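PDB 1Y07: desulfoferrodoxin (Rbo) from Treponema pallidum subsp. pallidum str. Nichols, which binds an iron(III) ion and, as a class III superoxide reductase, probably reduces superoxide to hydrogen peroxide at it. Local coordinates for residues 53-58 and 62-67; 15-20 and 28-33; 92-95 and 101-104; 25-28 and 33-36. All blocks are in the same frame, centred on the assembly; numbering follows the deposited sequence.

In the fold
Contacts 1 and 3 lie in the iron-binding part of the chain, and contacts 2 and 4 in the N-terminal part, across the chain's centre from contact 1. Contact 1 meets contact 3 because strands 60-65 and 101-105 are neighbours in one sheet. Their centres are 11 Å apart, and Val63 N lies 2.8 Å from Val102 O. Contacts 2 and 4 share Val28, with centres 7 Å apart. Phe16 links the two parts lightly, its CE2 lying 3.9 Å from Glu93 OE2. Leu94 of contact 3, by its side chain, and Gly66 of contact 1 each lie about 11 Å from the iron ion. Contacts 2, 3 and 4 also touch the second subunit.

Contact 1: 53-58 and 62-67; sequences VVEVHG and KVKVGS
Glu55 and Lys62 run side by side from one face of a beta hairpin, and Lys64, two residues on and on the same face, slants across the carboxylate. The chain of Glu55 leaves with CG anti to the carbonyl carbon (chi1 -66°) and stays extended, which carries its carboxylate out to the methylenes of both lysines: OE1 lies 3.9 Å from Lys62 CD, and OE2 3.8 Å from Lys64 CD. Both lysines then bend at chi3 and lead their amines away from Glu55 toward strand 101-105. Lys64 NZ forms a salt bridge there with Glu101, and Lys62 makes a long, weak ion pair with the same residue. Val53, on the same face, turns CG2 to the loop after strand 60-65, 3.7 Å from Ser67 N. On the opposite face Val54 CG2 just reaches Val63 CG2.

Strands 53-57 and 62-65 are antiparallel, held by four backbone bonds around the hydrogen-bonded pairs Val53-Lys64 and Glu55-Lys62. The straightest, from Val53 N to Lys64 O (2.8 Å), is almost linear. Glu55 OE1 remains 5.0 Å from Lys62 NZ, so its charge would act on the lysines through space, while the backbone ladder supplies the direct polar bonds between the strands.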
loop_
_atom_site.group_PDB
_atom_site.type_symbol
_atom_site.label_atom_id
_atom_site.label_comp_id
_atom_site.label_asym_id
_atom_site.label_seq_id
_atom_site.Cartn_x
_atom_site.Cartn_y
_atom_site.Cartn_z
ATOM N N VAL B 53 -6.281 -5.297 16.889
ATOM C CA VAL B 53 -7.690 -5.176 17.158
ATOM C C VAL B 53 -8.247 -4.095 16.257
ATOM O O VAL B 53 -7.740 -2.984 16.260
ATOM C CB VAL B 53 -7.951 -4.822 18.678
ATOM C CG1 VAL B 53 -9.397 -4.366 18.933
ATOM C CG2 VAL B 53 -7.591 -6.004 19.582
ATOM N N VAL B 54 -9.313 -4.423 15.528
ATOM C CA VAL B 54 -9.945 -3.518 14.574
ATOM C C VAL B 54 -11.272 -2.994 15.132
ATOM O O VAL B 54 -12.077 -3.751 15.652
ATOM C CB VAL B 54 -10.133 -4.233 13.173
ATOM C CG1 VAL B 54 -10.769 -3.314 12.160
ATOM C CG2 VAL B 54 -8.777 -4.757 12.666
ATOM N N GLU B 55 -11.476 -1.685 15.048
ATOM C CA GLU B 55 -12.665 -1.024 15.595
ATOM C C GLU B 55 -13.170 -0.040 14.557
ATOM O O GLU B 55 -12.525 0.966 14.292
ATOM C CB GLU B 55 -12.335 -0.279 16.877
ATOM C CG GLU B 55 -11.940 -1.173 18.038
ATOM C CD GLU B 55 -11.673 -0.398 19.309
ATOM O OE1 GLU B 55 -11.597 0.863 19.269
ATOM O OE2 GLU B 55 -11.542 -1.064 20.365
ATOM N N VAL B 56 -14.302 -0.365 13.950
ATOM C CA VAL B 56 -14.880 0.452 12.906
ATOM C C VAL B 56 -15.935 1.367 13.473
ATOM O O VAL B 56 -16.779 0.986 14.333
ATOM C CB VAL B 56 -15.514 -0.395 11.803
ATOM C CG1 VAL B 56 -16.079 0.498 10.676
ATOM C CG2 VAL B 56 -14.535 -1.388 11.269
ATOM N N HIS B 57 -15.891 2.597 13.016
ATOM C CA HIS B 57 -16.975 3.489 13.181
ATOM C C HIS B 57 -17.128 4.205 11.856
ATOM O O HIS B 57 -16.298 5.019 11.522
ATOM C CB HIS B 57 -16.635 4.426 14.288
ATOM C CG HIS B 57 -16.994 5.856 14.025
ATOM N ND1 HIS B 57 -16.022 6.815 13.830
ATOM C CD2 HIS B 57 -18.193 6.518 14.051
ATOM C CE1 HIS B 57 -16.603 7.988 13.671
ATOM N NE2 HIS B 57 -17.921 7.842 13.798
ATOM N N GLY B 58 -18.234 3.935 11.171
ATOM C CA GLY B 58 -18.501 4.609 9.914
ATOM C C GLY B 58 -17.466 4.279 8.933
ATOM O O GLY B 58 -17.212 3.145 8.712
ATOM N N LYS B 62 -10.041 2.102 13.255
ATOM C CA LYS B 62 -8.946 2.284 14.187
ATOM C C LYS B 62 -8.344 0.927 14.409
ATOM O O LYS B 62 -9.076 -0.052 14.625
ATOM C CB LYS B 62 -9.455 2.849 15.499
ATOM C CG LYS B 62 -8.396 3.239 16.536
ATOM C CD LYS B 62 -9.062 3.527 17.883
ATOM C CE LYS B 62 -8.928 4.990 18.307
ATOM N NZ LYS B 62 -9.006 5.106 19.810
ATOM N N VAL B 63 -7.032 0.848 14.331
ATOM C CA VAL B 63 -6.334 -0.395 14.603
ATOM C C VAL B 63 -5.454 -0.251 15.836
ATOM O O VAL B 63 -4.624 0.613 15.894
ATOM C CB VAL B 63 -5.464 -0.844 13.445
ATOM C CG1 VAL B 63 -4.753 -2.129 13.839
ATOM C CG2 VAL B 63 -6.336 -1.011 12.159
ATOM N N LYS B 64 -5.650 -1.113 16.834
ATOM C CA LYS B 64 -4.897 -1.035 18.100
ATOM C C LYS B 64 -4.053 -2.304 18.295
ATOM O O LYS B 64 -4.558 -3.394 18.054
ATOM C CB LYS B 64 -5.824 -0.930 19.319
ATOM C CG LYS B 64 -7.041 0.007 19.232
ATOM C CD LYS B 64 -7.838 -0.084 20.537
ATOM C CE LYS B 64 -7.098 0.598 21.651
ATOM N NZ LYS B 64 -6.496 1.881 21.199
ATOM N N VAL B 65 -2.785 -2.156 18.679
ATOM C CA VAL B 65 -1.878 -3.295 18.754
ATOM C C VAL B 65 -1.683 -3.493 20.224
ATOM O O VAL B 65 -1.015 -2.697 20.905
ATOM C CB VAL B 65 -0.592 -3.114 17.910
ATOM C CG1 VAL B 65 0.300 -4.389 17.938
ATOM C CG2 VAL B 65 -0.997 -2.834 16.478
ATOM N N GLY B 66 -2.300 -4.592 20.663
ATOM C CA GLY B 66 -2.976 -4.648 21.905
ATOM C C GLY B 66 -4.496 -4.745 21.983
ATOM O O GLY B 66 -5.203 -3.732 21.883
ATOM N N SER B 67 -4.988 -5.959 22.268
ATOM C CA SER B 67 -6.155 -6.081 23.155
ATOM C C SER B 67 -5.747 -5.439 24.504
ATOM O O SER B 67 -6.578 -4.849 25.233
ATOM C CB SER B 67 -6.509 -7.543 23.397
ATOM O OG SER B 67 -5.390 -8.188 23.967
#

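Contact 2: 15-20 and 28-33; sequences GFFLGM and VACGSE
Phe17 reaches from strand 16-20 to Val28 and Cys30, and its ring supplies every contact between residues 15-20 and 28-33. The bond to CB points toward the second segment, and CG stands anti to the carbonyl carbon (chi1 -52°), which projects the ring across a gap of 8.2 Å between Phe17 CA and Val28 CA. Further out, CD1 lies 4.0 Å from Val28 CG1, and CE2, across the ring, is slightly closer to the same methyl, at 3.9 Å. At CE1 two partners meet: Val28 CG1 at 3.7 Å and Cys30 SG at 3.8 Å. The tip, CZ, is again 3.7 Å from Val28 CG1, with the sulfur a little farther off.

These near-equal distances mean that the methyl sits over the middle of the ring. CG1 is 3.7 Å from the centroid of the Phe17 ring and only 14° off its normal, a CH-pi contact over the face. The sulfur of Cys30 comes in at the edge instead, 81° off the normal, as a sulfur-aromatic contact. Face and edge are thus taken by different residues of the same hairpin, and Leu35 of its second strand also touches the ring.

Around this buried cluster Phe8 packs on Val28, and Ala22 of the second subunit packs on Phe17. Both segments pair in antiparallel ladders with strands of that subunit, so the ring joins two small sheets that continue across the interface, in the N-terminal region of a class III superoxide reductase.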
loop_
_atom_site.group_PDB
_atom_site.type_symbol
_atom_site.label_atom_id
_atom_site.label_comp_id
_atom_site.label_asym_id
_atom_site.label_seq_id
_atom_site.Cartn_x
_atom_site.Cartn_y
_atom_site.Cartn_z
ATOM N N GLY B 15 13.201 0.102 5.324
ATOM C CA GLY B 15 12.289 -0.055 4.206
ATOM C C GLY B 15 11.911 -1.515 3.960
ATOM O O GLY B 15 12.351 -2.455 4.652
ATOM N N PHE B 16 11.062 -1.720 2.962
ATOM C CA PHE B 16 10.453 -3.006 2.782
ATOM C C PHE B 16 9.642 -3.041 1.506
ATOM O O PHE B 16 9.492 -2.039 0.797
ATOM C CB PHE B 16 9.528 -3.337 3.978
ATOM C CG PHE B 16 8.584 -2.236 4.326
ATOM C CD1 PHE B 16 7.259 -2.339 4.061
ATOM C CD2 PHE B 16 9.044 -1.078 4.974
ATOM C CE1 PHE B 16 6.397 -1.320 4.421
ATOM C CE2 PHE B 16 8.171 -0.055 5.304
ATOM C CZ PHE B 16 6.857 -0.184 5.022
ATOM N N PHE B 17 9.117 -4.221 1.232
ATOM C CA PHE B 17 8.256 -4.448 0.098
ATOM C C PHE B 17 6.977 -5.105 0.510
ATOM O O PHE B 17 6.953 -5.948 1.395
ATOM C CB PHE B 17 8.948 -5.323 -0.950
ATOM C CG PHE B 17 10.318 -4.804 -1.342
ATOM C CD1 PHE B 17 11.406 -4.943 -0.456
ATOM C CD2 PHE B 17 10.518 -4.197 -2.577
ATOM C CE1 PHE B 17 12.652 -4.493 -0.821
ATOM C CE2 PHE B 17 11.782 -3.740 -2.943
ATOM C CZ PHE B 17 12.817 -3.854 -2.055
ATOM N N LEU B 18 5.914 -4.693 -0.155
ATOM C CA LEU B 18 4.576 -5.284 0.001
ATOM C C LEU B 18 4.256 -6.005 -1.301
ATOM O O LEU B 18 4.301 -5.410 -2.359
ATOM C CB LEU B 18 3.560 -4.133 0.284
ATOM C CG LEU B 18 2.051 -4.307 0.455
ATOM C CD1 LEU B 18 1.604 -3.152 1.313
ATOM C CD2 LEU B 18 1.253 -4.273 -0.857
ATOM N N GLY B 19 3.992 -7.302 -1.231
ATOM C CA GLY B 19 3.558 -8.073 -2.375
ATOM C C GLY B 19 2.068 -8.376 -2.374
ATOM O O GLY B 19 1.466 -8.656 -1.339
ATOM N N MET B 20 1.453 -8.222 -3.538
ATOM C CA MET B 20 0.048 -8.580 -3.712
ATOM C C MET B 20 -0.017 -9.794 -4.654
ATOM O O MET B 20 0.426 -9.721 -5.814
ATOM C CB MET B 20 -0.786 -7.399 -4.217
ATOM C CG MET B 20 -2.287 -7.781 -4.422
ATOM S SD MET B 20 -3.259 -8.333 -2.922
ATOM C CE MET B 20 -3.562 -6.751 -2.051
ATOM N N VAL B 28 12.957 -11.163 -2.771
ATOM C CA VAL B 28 13.475 -9.877 -3.216
ATOM C C VAL B 28 14.937 -9.823 -2.908
ATOM O O VAL B 28 15.367 -10.067 -1.756
ATOM C CB VAL B 28 12.822 -8.706 -2.466
ATOM C CG1 VAL B 28 13.220 -7.392 -3.095
ATOM C CG2 VAL B 28 11.322 -8.876 -2.443
ATOM N N ALA B 29 15.722 -9.526 -3.932
ATOM C CA ALA B 29 17.159 -9.373 -3.771
ATOM C C ALA B 29 17.386 -7.881 -3.611
ATOM O O ALA B 29 16.971 -7.104 -4.447
ATOM C CB ALA B 29 17.858 -9.876 -4.986
ATOM N N CYS B 30 18.001 -7.466 -2.528
ATOM C CA CYS B 30 18.034 -6.037 -2.242
ATOM C C CYS B 30 19.270 -5.744 -1.363
ATOM O O CYS B 30 19.277 -5.976 -0.155
ATOM C CB CYS B 30 16.612 -5.632 -1.713
ATOM S SG CYS B 30 16.393 -4.779 -0.173
ATOM N N GLY B 31 20.341 -5.292 -2.028
ATOM C CA GLY B 31 21.702 -5.315 -1.483
ATOM C C GLY B 31 22.192 -6.733 -1.749
ATOM O O GLY B 31 21.797 -7.336 -2.766
ATOM N N SER B 32 23.011 -7.300 -0.860
ATOM C CA SER B 32 22.927 -8.753 -0.702
ATOM C C SER B 32 22.296 -9.122 0.631
ATOM O O SER B 32 22.938 -9.631 1.562
ATOM C CB SER B 32 24.226 -9.510 -0.940
ATOM O OG SER B 32 23.879 -10.885 -1.107
ATOM N N GLU B 33 21.029 -8.761 0.722
ATOM C CA GLU B 33 20.072 -9.573 1.431
ATOM C C GLU B 33 19.330 -10.277 0.287
ATOM O O GLU B 33 19.234 -9.737 -0.807
ATOM C CB GLU B 33 19.097 -8.706 2.237
ATOM C CG GLU B 33 19.672 -7.949 3.440
ATOM C CD GLU B 33 18.697 -6.879 3.952
ATOM O OE1 GLU B 33 18.526 -5.865 3.237
ATOM O OE2 GLU B 33 18.099 -7.045 5.050
#

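Contact 3: 92-95 and 101-104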
loop_
_atom_site.group_PDB
_atom_site.type_symbol
_atom_site.label_atom_id
_atom_site.label_comp_id
_atom_site.label_asym_id
_atom_site.label_seq_id
_atom_site.Cartn_x
_atom_site.Cartn_y
_atom_site.Cartn_z
ATOM N N LYS B 92 0.226 2.661 7.041
ATOM C CA LYS B 92 0.731 3.823 7.761
ATOM C C LYS B 92 1.780 3.399 8.755
ATOM O O LYS B 92 1.584 2.458 9.544
ATOM C CB LYS B 92 -0.432 4.512 8.550
ATOM C CG LYS B 92 -1.463 5.204 7.666
ATOM C CD LYS B 92 -2.561 5.932 8.449
ATOM C CE LYS B 92 -3.288 6.968 7.628
ATOM N NZ LYS B 92 -4.209 7.735 8.389
ATOM N N GLU B 93 2.894 4.111 8.749
ATOM C CA GLU B 93 3.904 3.930 9.784
ATOM C C GLU B 93 3.417 4.609 11.063
ATOM O O GLU B 93 2.710 5.605 11.020
ATOM C CB GLU B 93 5.238 4.494 9.327
ATOM C CG GLU B 93 5.758 3.736 8.130
ATOM C CD GLU B 93 7.064 4.252 7.517
ATOM O OE1 GLU B 93 7.427 5.416 7.782
ATOM O OE2 GLU B 93 7.709 3.493 6.738
ATOM N N LEU B 94 3.767 4.063 12.205
ATOM C CA LEU B 94 3.398 4.636 13.508
ATOM C C LEU B 94 4.555 5.487 14.128
ATOM O O LEU B 94 5.691 5.033 14.148
ATOM C CB LEU B 94 3.104 3.475 14.467
ATOM C CG LEU B 94 1.629 3.053 14.496
ATOM C CD1 LEU B 94 1.172 2.363 13.238
ATOM C CD2 LEU B 94 1.390 2.128 15.657
ATOM N N PRO B 95 4.291 6.715 14.598
ATOM C CA PRO B 95 5.306 7.483 15.343
ATOM C C PRO B 95 5.742 6.678 16.550
ATOM O O PRO B 95 4.869 6.215 17.303
ATOM C CB PRO B 95 4.542 8.749 15.756
ATOM C CG PRO B 95 3.514 8.890 14.691
ATOM C CD PRO B 95 3.063 7.492 14.431
ATOM N N GLU B 101 -1.344 2.589 18.037
ATOM C CA GLU B 101 -2.614 2.611 17.327
ATOM C C GLU B 101 -2.563 3.593 16.174
ATOM O O GLU B 101 -1.817 4.561 16.204
ATOM C CB GLU B 101 -3.752 3.025 18.265
ATOM C CG GLU B 101 -3.585 4.404 18.796
ATOM C CD GLU B 101 -4.867 4.962 19.391
ATOM O OE1 GLU B 101 -5.280 4.480 20.435
ATOM O OE2 GLU B 101 -5.455 5.908 18.798
ATOM N N VAL B 102 -3.393 3.361 15.184
ATOM C CA VAL B 102 -3.525 4.277 14.041
ATOM C C VAL B 102 -4.902 4.107 13.417
ATOM O O VAL B 102 -5.516 3.081 13.565
ATOM C CB VAL B 102 -2.388 4.011 13.022
ATOM C CG1 VAL B 102 -2.654 2.726 12.242
ATOM C CG2 VAL B 102 -2.107 5.256 12.153
ATOM N N THR B 103 -5.393 5.128 12.756
ATOM C CA THR B 103 -6.682 5.084 12.156
ATOM C C THR B 103 -6.540 5.286 10.639
ATOM O O THR B 103 -5.687 6.046 10.164
ATOM C CB THR B 103 -7.511 6.194 12.699
ATOM O OG1 THR B 103 -7.611 6.000 14.127
ATOM C CG2 THR B 103 -8.985 6.161 12.138
ATOM N N PHE B 104 -7.379 4.591 9.906
ATOM C CA PHE B 104 -7.472 4.690 8.474
ATOM C C PHE B 104 -8.872 5.171 8.149
ATOM O O PHE B 104 -9.798 4.869 8.893
ATOM C CB PHE B 104 -7.309 3.312 7.890
ATOM C CG PHE B 104 -5.962 2.697 8.185
ATOM C CD1 PHE B 104 -5.788 1.892 9.297
ATOM C CD2 PHE B 104 -4.902 2.899 7.346
ATOM C CE1 PHE B 104 -4.544 1.303 9.598
ATOM C CE2 PHE B 104 -3.655 2.284 7.633
ATOM C CZ PHE B 104 -3.495 1.519 8.764
#
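Glu101 meets Leu94 through its backbone: Leu94 CD2 comes to 3.7 Å from Glu101 N, while the carboxylate leads the other way, to a salt bridge with Lys64. Val102 follows and points toward residues 92-95, with its two methyls divided between two partners. A chi1 of 75° sets CG1 between the backbone N and the carbonyl carbon and puts CG2 anti to the N, where it meets Lys92 CD at 3.8 Å. Leu94 CD1 lies against CG1 and CB, 3.9 Å from Val102 CB. Strand 101-105 belongs to the three-stranded sheet and strand 88-93 to the four-stranded one, so the contact bridges the two sheets of an immunoglobulin-like beta-sandwich; Val81 packs on Leu94, Val102 and Phe104.

Thr103 turns its side chain away and takes part through its carbonyl. Lys92 NZ gives it a hydrogen bond of 2.9 Å to Thr103 O, approaching almost in line with the C=O bond (163°). Lys92 can span the gap because its chain is extended all the way beyond CG; its amine also has a weak bond to Thr107 of the second subunit. At Phe104 the ring slides past this chain in the opposite direction, with Phe104 CE2 3.7 Å from Lys92 CG, and Leu83 packs on it from strand 78-85.

Contact 4: 25-28 and 33-36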
loop_
_atom_site.group_PDB
_atom_site.type_symbol
_atom_site.label_atom_id
_atom_site.label_comp_id
_atom_site.label_asym_id
_atom_site.label_seq_id
_atom_site.Cartn_x
_atom_site.Cartn_y
_atom_site.Cartn_z
ATOM N N GLY B 25 7.005 -18.816 -2.213
ATOM C CA GLY B 25 8.466 -18.820 -2.376
ATOM C C GLY B 25 9.087 -17.601 -3.101
ATOM O O GLY B 25 10.302 -17.560 -3.363
ATOM N N SER B 26 8.295 -16.580 -3.422
ATOM C CA SER B 26 8.847 -15.362 -4.019
ATOM C C SER B 26 9.890 -14.775 -3.068
ATOM O O SER B 26 9.798 -14.983 -1.847
ATOM C CB SER B 26 7.724 -14.318 -4.219
ATOM O OG SER B 26 6.840 -14.704 -5.255
ATOM N N SER B 27 10.814 -14.009 -3.633
ATOM C CA SER B 27 11.822 -13.301 -2.873
ATOM C C SER B 27 12.289 -11.994 -3.555
ATOM O O SER B 27 11.974 -11.722 -4.722
ATOM C CB SER B 27 13.010 -14.250 -2.652
ATOM O OG SER B 27 13.587 -14.569 -3.885
ATOM N N VAL B 28 12.957 -11.163 -2.771
ATOM C CA VAL B 28 13.475 -9.877 -3.216
ATOM C C VAL B 28 14.937 -9.823 -2.908
ATOM O O VAL B 28 15.367 -10.067 -1.756
ATOM C CB VAL B 28 12.822 -8.706 -2.466
ATOM C CG1 VAL B 28 13.220 -7.392 -3.095
ATOM C CG2 VAL B 28 11.322 -8.876 -2.443
ATOM N N GLU B 33 21.029 -8.761 0.722
ATOM C CA GLU B 33 20.072 -9.573 1.431
ATOM C C GLU B 33 19.330 -10.277 0.287
ATOM O O GLU B 33 19.234 -9.737 -0.807
ATOM C CB GLU B 33 19.097 -8.706 2.237
ATOM C CG GLU B 33 19.672 -7.949 3.440
ATOM C CD GLU B 33 18.697 -6.879 3.952
ATOM O OE1 GLU B 33 18.526 -5.865 3.237
ATOM O OE2 GLU B 33 18.099 -7.045 5.050
ATOM N N VAL B 34 18.865 -11.487 0.531
ATOM C CA VAL B 34 17.694 -12.026 -0.185
ATOM C C VAL B 34 16.576 -12.031 0.848
ATOM O O VAL B 34 16.699 -12.647 1.917
ATOM C CB VAL B 34 17.974 -13.439 -0.770
ATOM C CG1 VAL B 34 16.716 -14.107 -1.251
ATOM C CG2 VAL B 34 18.958 -13.331 -1.918
ATOM N N LEU B 35 15.473 -11.344 0.560
ATOM C CA LEU B 35 14.395 -11.205 1.524
ATOM C C LEU B 35 13.332 -12.228 1.120
ATOM O O LEU B 35 13.052 -12.353 -0.051
ATOM C CB LEU B 35 13.773 -9.827 1.467
ATOM C CG LEU B 35 14.721 -8.628 1.556
ATOM C CD1 LEU B 35 13.870 -7.352 1.463
ATOM C CD2 LEU B 35 15.575 -8.644 2.783
ATOM N N ARG B 36 12.830 -12.976 2.091
ATOM C CA ARG B 36 11.730 -13.904 1.875
ATOM C C ARG B 36 10.485 -13.373 2.569
ATOM O O ARG B 36 10.565 -12.612 3.501
ATOM C CB ARG B 36 12.042 -15.297 2.452
ATOM C CG ARG B 36 13.341 -15.949 1.976
ATOM C CD ARG B 36 13.287 -16.459 0.562
ATOM N NE ARG B 36 14.597 -16.920 0.092
ATOM C CZ ARG B 36 14.795 -17.502 -1.088
ATOM N NH1 ARG B 36 16.018 -17.881 -1.446
ATOM N NH2 ARG B 36 13.772 -17.720 -1.904
#
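Val28 and Leu35 satisfy each other's backbone groups, forming a hydrogen-bonded antiparallel pair. Val28 N donates a hydrogen bond to Leu35 O at 3.0 Å, in the carbonyl plane. In return, Leu35 N bonds to Val28 O, a link that is nearly straight (173°), with the donor tilted slightly from the plane of the carbonyl. The same Val28 O also receives a CA-H...O contact from Val34 CA at 3.4 Å.

This pair ties strand 27-29 to strand 34-36 in a beta hairpin of the N-terminal region, and strand 27-29 pairs on its other edge with a strand of the second subunit. Val28 and Leu35 face the same way, with CB atoms 4.2 Å apart, and both pack on Phe8.

Ser27 and Arg36 occupy the other face. Arg36 bends at chi2 (-73°) and folds its guanidinium back over Ser27: NH2 lies 3.6 Å from Ser27 CB, and Ser27 OG sits over the face of the flat group. Gly25 O lies at the edge of the guanidinium, in its plane, but 3.8 Å from Arg36 NH2, too far for a hydrogen bond. Polar groups near the hairpin ends find partners beyond the two segments. Ser26 OG bonds to Pro23 O and to Gly31 N of the second subunit, and Glu33 OE1 is met by the side-chain amide of Gln10.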